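Local coordinates for suppressor of fused family protein (Neisseria gonorrhoeae, PDB 3K5J), which is of unknown function but resembles the N-terminal domain of human suppressor of fused, and may therefore take part in protein binding, at residues A[85-88]-A[89-93]; A[129-133]-A[134-138]; A[142-145]-A[146-149]. One frame throughout, in Å; residues are numbered along the deposited sequence.

All three contacts are local, and they follow one another along a single chain. Interaction 1 closes the C-terminal end of helix 77-91; its centre lies about 18 Å from that of interaction 2 and about 21 Å from that of interaction 3, and it touches neither. Interactions 2 and 3 share strand 135-143: the hairpin turn of 129-138 leads into it, and the helix start of 142-149 follows its far end. Their centres are about 26 Å apart, on opposite sides of the centre of the chain. At interaction 3 two sulfates, probably from the crystallisation liquor, sit at the helix start and against R148; they mark anion-accepting spots rather than a known active site.

Interaction 1. Residues A[85-88]-A[89-93]; sequences LASA and SMHYP
S89, M90, H91 and Y92 each give their backbone N-H to the carbonyl four residues back, closing the last turn of helix 77-91. S89 N lies 2.8 Å from L85 O and Y92 N, the bond that ends the series, 2.8 Å from A88 O, whereas the bonds between, M90 N to A86 O and H91 N to S87 O, are stretched to 3.3 Å. Y92 is the residue where helical backbone angles stop.

Among the side chains, the S89 hydroxyl turns back along the helix. With OG set between the backbone N and the carbonyl carbon (chi1 70°), it rests 3.0 Å from A86 O, with L85 O also near.

One water joins S87 and H91. It donates to S87 OG at 3.0 Å and meets H91 ND1 at 2.9 Å in the plane of the imidazole, spanning one turn; S87 OG also bonds to E34 of helix 30-34.

The Y92 ring lies with one face against H91 CB, and its CD2 comes to 3.6 Å from A88 O.

The S89 hydroxyl can thus offer its proton to either of two backbone carbonyls, and the water links the side chains of S87 and H91, which stand too far apart to bond directly.

Interaction 2. Residues A[129-133]-A[134-138]; sequences LEYMD and NVRFF
Y131 and R136 face each other as a non-hydrogen-bonded antiparallel pair, and M132 and V135 as the hydrogen-bonded pair beside the two-residue turn D133-N134, so the chain doubles back in a tight beta hairpin, the end-to-end directions of 129-133 and 134-137 lying 164° apart. M132 N reaches V135 O at 2.9 Å, nearly straight, and V135 N returns to M132 O; beyond the strand pair, F137 N donates to E130 O at 2.8 Å.

On the face carrying Y131 and R136, the arginine runs alongside the tyrosine. Its CG lies over the ring in a CH-pi contact, 3.8 Å from the centroid, and the guanidinium continues nearly parallel to the ring plane, 17° apart, with Y131 OH over one face. F138 CE1 covers the opposite face. A bend at chi3 (78°) turns the group toward E130, whose OE2 meets NH2 in the guanidinium plane at 2.8 Å: a salt bridge, with the extended glutamate lying beside the arginine. Sandwich and in-plane bridge together probably limit the group's rotation.

The other face is apolar. Selenomethionine M132, in one of its two conformers, sets CE 3.8 Å from V135 CB, while its selenium stands at the edge of the F137 ring, 5.3 Å from the centroid, a Met-aromatic contact. L129 CG adds a looser touch on F137 CB.

Helix 2-15 covers this apolar face: H11 stacks on F137, and T7, H11 and Y4 meet M132 and V135. Strand 65-71 runs parallel to 135-143, with backbone bonds from R136 and F138 to E66.

Interaction 3. Residues A[142-145]-A[146-149]; sequences PITQ and TERL. With SO4 (sulfate ion), chain D; SO4 (sulfate ion), chain E.
T144 and E147 form a capping box at the start of helix 145-150: E147 N donates to T144 OG1 at 3.0 Å, and the E147 carboxylate takes T144 N in return; T144 OG1 also bonds to S177 OG. Along the E147 side chain, CB sits 3.4 Å from T144 OG1, and CG, anti to the carbonyl carbon (chi1 -69°), comes nearer to that oxygen, at 3.2 Å. The chain then extends, bringing CD past T144 CG2. At the tip, OE1 accepts T144 N at 2.9 Å, almost straight at the hydrogen but from above the carboxylate plane, and lies against I143 CB; it also salt-bridges R175. OE2 bonds to T178, so both oxygens are engaged.

A sulfate sits at the helix start: T146 OG1 (2.7 Å) and T146 N both donate to its O2, and S177 also binds it. In one of its two conformers R148 holds the second sulfate edge-on, NE and NH2 each donating to a different oxygen, at 2.9 Å apiece. The positive end of the helix dipole probably favours the first sulfate, the charge of R148 the second.

The turn links strand 135-143 to helix 145-150. I143 and R148 touch strands 116-120 and 101-103, and F163 of helix 156-166 packs on I143 and E147.

Interaction 1. Residues A[85-88]-A[89-93]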
loop_
_atom_site.group_PDB
_atom_site.type_symbol
_atom_site.label_atom_id
_atom_site.label_comp_id
_atom_site.label_asym_id
_atom_site.label_seq_id
_atom_site.Cartn_x
_atom_site.Cartn_y
_atom_site.Cartn_z
ATOM N N LEU A 85 -2.810 5.811 7.650
ATOM C CA LEU A 85 -1.917 4.694 8.001
ATOM C C LEU A 85 -0.596 5.150 8.619
ATOM O O LEU A 85 -0.041 4.460 9.466
ATOM C CB LEU A 85 -1.690 3.703 6.807
ATOM C CG LEU A 85 -2.988 3.067 6.289
ATOM C CD1 LEU A 85 -2.682 2.094 5.120
ATOM C CD2 LEU A 85 -3.773 2.363 7.385
ATOM N N ALA A 86 -0.094 6.293 8.215
ATOM C CA ALA A 86 1.094 6.875 8.814
ATOM C C ALA A 86 0.821 7.101 10.309
ATOM O O ALA A 86 1.637 6.743 11.153
ATOM C CB ALA A 86 1.431 8.206 8.141
ATOM N N SER A 87 -0.311 7.726 10.636
ATOM C CA SER A 87 -0.687 7.933 12.047
ATOM C C SER A 87 -0.805 6.606 12.781
ATOM O O SER A 87 -0.266 6.437 13.894
ATOM C CB SER A 87 -2.031 8.674 12.114
ATOM O OG SER A 87 -2.537 8.648 13.446
ATOM N N ALA A 88 -1.536 5.664 12.196
ATOM C CA ALA A 88 -1.787 4.360 12.828
ATOM C C ALA A 88 -0.502 3.577 13.069
ATOM O O ALA A 88 -0.298 2.946 14.131
ATOM C CB ALA A 88 -2.759 3.541 12.017
ATOM N N SER A 89 0.413 3.639 12.099
ATOM C CA SER A 89 1.645 2.853 12.197
ATOM C C SER A 89 2.574 3.407 13.279
ATOM O O SER A 89 3.381 2.647 13.843
ATOM C CB SER A 89 2.353 2.793 10.835
ATOM O OG SER A 89 2.886 4.046 10.509
HETATM N N MSE A 90 2.524 4.717 13.546
HETATM C CA MSE A 90 3.319 5.314 14.622
HETATM C C MSE A 90 2.783 4.902 15.997
HETATM O O MSE A 90 3.554 4.736 16.944
HETATM C CB MSE A 90 3.368 6.841 14.508
HETATM C CG MSE A 90 4.181 7.381 13.312
HETATM SE SE MSE A 90 6.019 6.700 13.059
HETATM C CE MSE A 90 5.762 5.299 11.696
ATOM N N HIS A 91 1.471 4.698 16.096
ATOM C CA HIS A 91 0.842 4.279 17.365
ATOM C C HIS A 91 0.884 2.782 17.614
ATOM O O HIS A 91 1.033 2.322 18.762
ATOM C CB HIS A 91 -0.583 4.783 17.428
ATOM C CG HIS A 91 -0.667 6.245 17.688
ATOM N ND1 HIS A 91 -1.440 7.088 16.932
ATOM C CD2 HIS A 91 -0.038 7.025 18.603
ATOM C CE1 HIS A 91 -1.354 8.313 17.422
ATOM N NE2 HIS A 91 -0.480 8.311 18.408
ATOM N N TYR A 92 0.764 2.018 16.528
ATOM C CA TYR A 92 0.593 0.574 16.581
ATOM C C TYR A 92 1.539 -0.143 15.610
ATOM O O TYR A 92 1.081 -0.859 14.700
ATOM C CB TYR A 92 -0.859 0.195 16.293
ATOM C CG TYR A 92 -1.860 0.900 17.167
ATOM C CD1 TYR A 92 -1.979 0.594 18.529
ATOM C CD2 TYR A 92 -2.636 1.923 16.665
ATOM C CE1 TYR A 92 -2.892 1.270 19.338
ATOM C CE2 TYR A 92 -3.545 2.601 17.454
ATOM C CZ TYR A 92 -3.661 2.287 18.788
ATOM O OH TYR A 92 -4.583 2.979 19.564
ATOM N N PRO A 93 2.855 0.071 15.777
ATOM C CA PRO A 93 3.790 -0.514 14.788
ATOM C C PRO A 93 3.688 -2.037 14.613
ATOM O O PRO A 93 3.940 -2.560 13.520
ATOM C CB PRO A 93 5.164 -0.086 15.313
ATOM C CG PRO A 93 4.924 0.132 16.796
ATOM C CD PRO A 93 3.566 0.764 16.859
HETATM O O HOH W 1 -3.557 6.399 15.122
#

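Interaction 2. Residues A[129-133]-A[134-138]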
loop_
_atom_site.group_PDB
_atom_site.type_symbol
_atom_site.label_atom_id
_atom_site.label_comp_id
_atom_site.label_asym_id
_atom_site.label_seq_id
_atom_site.Cartn_x
_atom_site.Cartn_y
_atom_site.Cartn_z
ATOM N N LEU A 129 12.358 -3.033 -6.259
ATOM C CA LEU A 129 11.497 -2.123 -5.521
ATOM C C LEU A 129 11.500 -2.441 -4.013
ATOM O O LEU A 129 11.543 -1.533 -3.195
ATOM C CB LEU A 129 10.083 -2.135 -6.058
ATOM C CG LEU A 129 9.146 -1.125 -5.354
ATOM C CD1 LEU A 129 9.549 0.344 -5.629
ATOM C CD2 LEU A 129 7.645 -1.352 -5.763
ATOM N N GLU A 130 11.495 -3.724 -3.655
ATOM C CA GLU A 130 11.390 -4.169 -2.268
ATOM C C GLU A 130 12.390 -3.509 -1.315
ATOM O O GLU A 130 12.007 -3.145 -0.215
ATOM C CB GLU A 130 11.532 -5.698 -2.217
ATOM C CG GLU A 130 11.264 -6.320 -0.841
ATOM C CD GLU A 130 11.825 -7.712 -0.713
ATOM O OE1 GLU A 130 12.555 -8.167 -1.627
ATOM O OE2 GLU A 130 11.484 -8.346 0.296
ATOM N N TYR A 131 13.670 -3.455 -1.701
ATOM C CA TYR A 131 14.728 -2.937 -0.821
ATOM C C TYR A 131 15.343 -1.679 -1.340
ATOM O O TYR A 131 15.771 -1.604 -2.490
ATOM C CB TYR A 131 15.855 -3.974 -0.648
ATOM C CG TYR A 131 15.573 -5.015 0.434
ATOM C CD1 TYR A 131 14.862 -6.192 0.187
ATOM C CD2 TYR A 131 16.067 -4.840 1.717
ATOM C CE1 TYR A 131 14.624 -7.108 1.205
ATOM C CE2 TYR A 131 15.803 -5.742 2.737
ATOM C CZ TYR A 131 15.095 -6.891 2.483
ATOM O OH TYR A 131 14.872 -7.805 3.514
HETATM N N MSE A 132 15.452 -0.730 -0.424
HETATM C CA MSE A 132 16.300 0.457 -0.518
HETATM C C MSE A 132 17.099 0.704 0.768
HETATM O O MSE A 132 16.527 1.047 1.756
HETATM C CB MSE A 132 15.370 1.661 -0.598
HETATM C CG MSE A 132 15.950 3.023 -0.690
HETATM SE SE MSE A 132 14.765 4.442 -0.271
HETATM C CE MSE A 132 14.537 4.470 1.609
ATOM N N ASP A 133 18.419 0.595 0.762
ATOM C CA ASP A 133 19.190 0.811 2.025
ATOM C C ASP A 133 18.393 1.176 3.322
ATOM O O ASP A 133 17.887 2.287 3.514
ATOM C CB ASP A 133 20.317 1.807 1.859
ATOM C CG ASP A 133 21.350 1.671 2.967
ATOM O OD1 ASP A 133 21.781 0.536 3.222
ATOM O OD2 ASP A 133 21.712 2.678 3.584
ATOM N N ASN A 134 18.335 0.190 4.216
ATOM C CA ASN A 134 17.645 0.242 5.550
ATOM C C ASN A 134 16.118 0.125 5.531
ATOM O O ASN A 134 15.526 -0.027 6.611
ATOM C CB ASN A 134 18.070 1.325 6.587
ATOM C CG ASN A 134 19.564 1.272 6.920
ATOM O OD1 ASN A 134 20.089 0.217 7.246
ATOM N ND2 ASN A 134 20.232 2.420 6.858
ATOM N N VAL A 135 15.505 0.095 4.329
ATOM C CA VAL A 135 14.059 0.217 4.249
ATOM C C VAL A 135 13.457 -0.667 3.182
ATOM O O VAL A 135 13.978 -0.785 2.078
ATOM C CB VAL A 135 13.675 1.703 4.018
ATOM C CG1 VAL A 135 12.203 1.906 3.814
ATOM C CG2 VAL A 135 14.170 2.595 5.216
ATOM N N ARG A 136 12.324 -1.272 3.508
ATOM C CA ARG A 136 11.613 -2.079 2.546
ATOM C C ARG A 136 10.299 -1.446 2.117
ATOM O O ARG A 136 9.788 -0.569 2.793
ATOM C CB ARG A 136 11.344 -3.422 3.192
ATOM C CG ARG A 136 12.635 -4.195 3.516
ATOM C CD ARG A 136 12.349 -5.456 4.315
ATOM N NE ARG A 136 11.856 -6.515 3.452
ATOM C CZ ARG A 136 11.408 -7.684 3.922
ATOM N NH1 ARG A 136 11.286 -7.920 5.231
ATOM N NH2 ARG A 136 11.064 -8.610 3.071
ATOM N N PHE A 137 9.793 -1.867 0.965
ATOM C CA PHE A 137 8.542 -1.359 0.383
ATOM C C PHE A 137 7.555 -2.502 0.257
ATOM O O PHE A 137 7.771 -3.450 -0.512
ATOM C CB PHE A 137 8.814 -0.729 -0.985
ATOM C CG PHE A 137 9.530 0.601 -0.846
ATOM C CD1 PHE A 137 10.894 0.663 -0.589
ATOM C CD2 PHE A 137 8.818 1.775 -0.943
ATOM C CE1 PHE A 137 11.500 1.855 -0.325
ATOM C CE2 PHE A 137 9.447 2.997 -0.717
ATOM C CZ PHE A 137 10.793 3.027 -0.435
ATOM N N PHE A 138 6.510 -2.425 1.062
ATOM C CA PHE A 138 5.475 -3.445 1.116
ATOM C C PHE A 138 4.205 -3.001 0.401
ATOM O O PHE A 138 3.837 -1.832 0.404
ATOM C CB PHE A 138 5.133 -3.847 2.584
ATOM C CG PHE A 138 6.252 -4.491 3.347
ATOM C CD1 PHE A 138 7.302 -5.131 2.724
ATOM C CD2 PHE A 138 6.276 -4.378 4.714
ATOM C CE1 PHE A 138 8.286 -5.734 3.480
ATOM C CE2 PHE A 138 7.301 -4.957 5.471
ATOM C CZ PHE A 138 8.300 -5.619 4.824
#

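Interaction 3. Residues A[142-145]-A[146-149]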
loop_
_atom_site.group_PDB
_atom_site.type_symbol
_atom_site.label_atom_id
_atom_site.label_comp_id
_atom_site.label_asym_id
_atom_site.label_seq_id
_atom_site.Cartn_x
_atom_site.Cartn_y
_atom_site.Cartn_z
ATOM N N PRO A 142 -5.539 -5.103 -1.650
ATOM C CA PRO A 142 -6.934 -5.185 -1.168
ATOM C C PRO A 142 -7.454 -6.609 -1.115
ATOM O O PRO A 142 -7.221 -7.395 -2.045
ATOM C CB PRO A 142 -7.722 -4.353 -2.188
ATOM C CG PRO A 142 -6.715 -3.612 -2.988
ATOM C CD PRO A 142 -5.427 -4.384 -2.924
ATOM N N ILE A 143 -8.135 -6.946 -0.008
ATOM C CA ILE A 143 -8.733 -8.258 0.127
ATOM C C ILE A 143 -10.222 -8.123 0.439
ATOM O O ILE A 143 -10.668 -7.096 0.932
ATOM C CB ILE A 143 -8.021 -9.121 1.212
ATOM C CG1 ILE A 143 -8.205 -8.590 2.617
ATOM C CG2 ILE A 143 -6.494 -9.297 0.878
ATOM C CD1 ILE A 143 -7.658 -9.521 3.752
ATOM N N THR A 144 -10.990 -9.163 0.090
ATOM C CA THR A 144 -12.435 -9.088 0.248
ATOM C C THR A 144 -12.767 -9.240 1.745
ATOM O O THR A 144 -11.941 -9.698 2.550
ATOM C CB THR A 144 -13.150 -10.172 -0.558
ATOM O OG1 THR A 144 -12.980 -11.424 0.105
ATOM C CG2 THR A 144 -12.666 -10.236 -2.022
ATOM N N GLN A 145 -14.009 -8.928 2.090
ATOM C CA GLN A 145 -14.413 -9.002 3.493
ATOM C C GLN A 145 -14.408 -10.443 3.991
ATOM O O GLN A 145 -14.002 -10.711 5.141
ATOM C CB GLN A 145 -15.771 -8.337 3.712
ATOM C CG GLN A 145 -15.684 -6.837 3.535
ATOM C CD GLN A 145 -16.990 -6.155 3.801
ATOM O OE1 GLN A 145 -17.547 -6.312 4.898
ATOM N NE2 GLN A 145 -17.436 -5.292 2.877
ATOM N N THR A 146 -14.792 -11.366 3.123
ATOM C CA THR A 146 -14.760 -12.769 3.489
ATOM C C THR A 146 -13.343 -13.348 3.556
ATOM O O THR A 146 -13.072 -14.200 4.399
ATOM C CB THR A 146 -15.707 -13.593 2.640
ATOM O OG1 THR A 146 -15.407 -13.524 1.233
ATOM C CG2 THR A 146 -17.127 -13.139 2.859
ATOM N N GLU A 147 -12.438 -12.858 2.708
ATOM C CA GLU A 147 -11.019 -13.171 2.853
ATOM C C GLU A 147 -10.447 -12.698 4.180
ATOM O O GLU A 147 -9.656 -13.419 4.796
ATOM C CB GLU A 147 -10.214 -12.641 1.651
ATOM C CG GLU A 147 -10.509 -13.386 0.353
ATOM C CD GLU A 147 -10.036 -12.692 -0.894
ATOM O OE1 GLU A 147 -9.573 -11.530 -0.802
ATOM O OE2 GLU A 147 -10.139 -13.332 -1.979
ATOM N N ARG A 148 -10.804 -11.505 4.612
ATOM C CA ARG A 148 -10.359 -11.007 5.906
ATOM C C ARG A 148 -10.817 -11.946 7.012
ATOM O O ARG A 148 -10.050 -12.312 7.907
ATOM C CB ARG A 148 -10.884 -9.597 6.158
ATOM C CG ARG A 148 -10.830 -9.126 7.608
ATOM C CD ARG A 148 -9.406 -9.022 8.131
ATOM N NE ARG A 148 -9.428 -8.633 9.538
ATOM C CZ ARG A 148 -9.254 -9.477 10.542
ATOM N NH1 ARG A 148 -9.022 -10.752 10.281
ATOM N NH2 ARG A 148 -9.310 -9.040 11.806
ATOM N N LEU A 149 -12.094 -12.317 6.953
ATOM C CA LEU A 149 -12.641 -13.229 7.983
ATOM C C LEU A 149 -11.910 -14.569 7.993
ATOM O O LEU A 149 -11.603 -15.130 9.081
ATOM C CB LEU A 149 -14.151 -13.416 7.785
ATOM C CG LEU A 149 -14.787 -14.373 8.805
ATOM C CD1 LEU A 149 -14.683 -13.807 10.204
ATOM C CD2 LEU A 149 -16.233 -14.626 8.398
HETATM S S SO4 D . -17.382 -11.058 -0.562
HETATM O O1 SO4 D . -18.557 -11.790 -0.159
HETATM O O2 SO4 D . -16.387 -11.110 0.446
HETATM O O3 SO4 D . -16.902 -11.770 -1.775
HETATM O O4 SO4 D . -17.718 -9.665 -0.944
HETATM S S SO4 E . -10.268 -5.697 12.064
HETATM O O1 SO4 E . -11.609 -6.260 12.304
HETATM O O2 SO4 E . -9.396 -6.420 12.974
HETATM O O3 SO4 E . -9.908 -5.969 10.635
HETATM O O4 SO4 E . -10.266 -4.271 12.443
#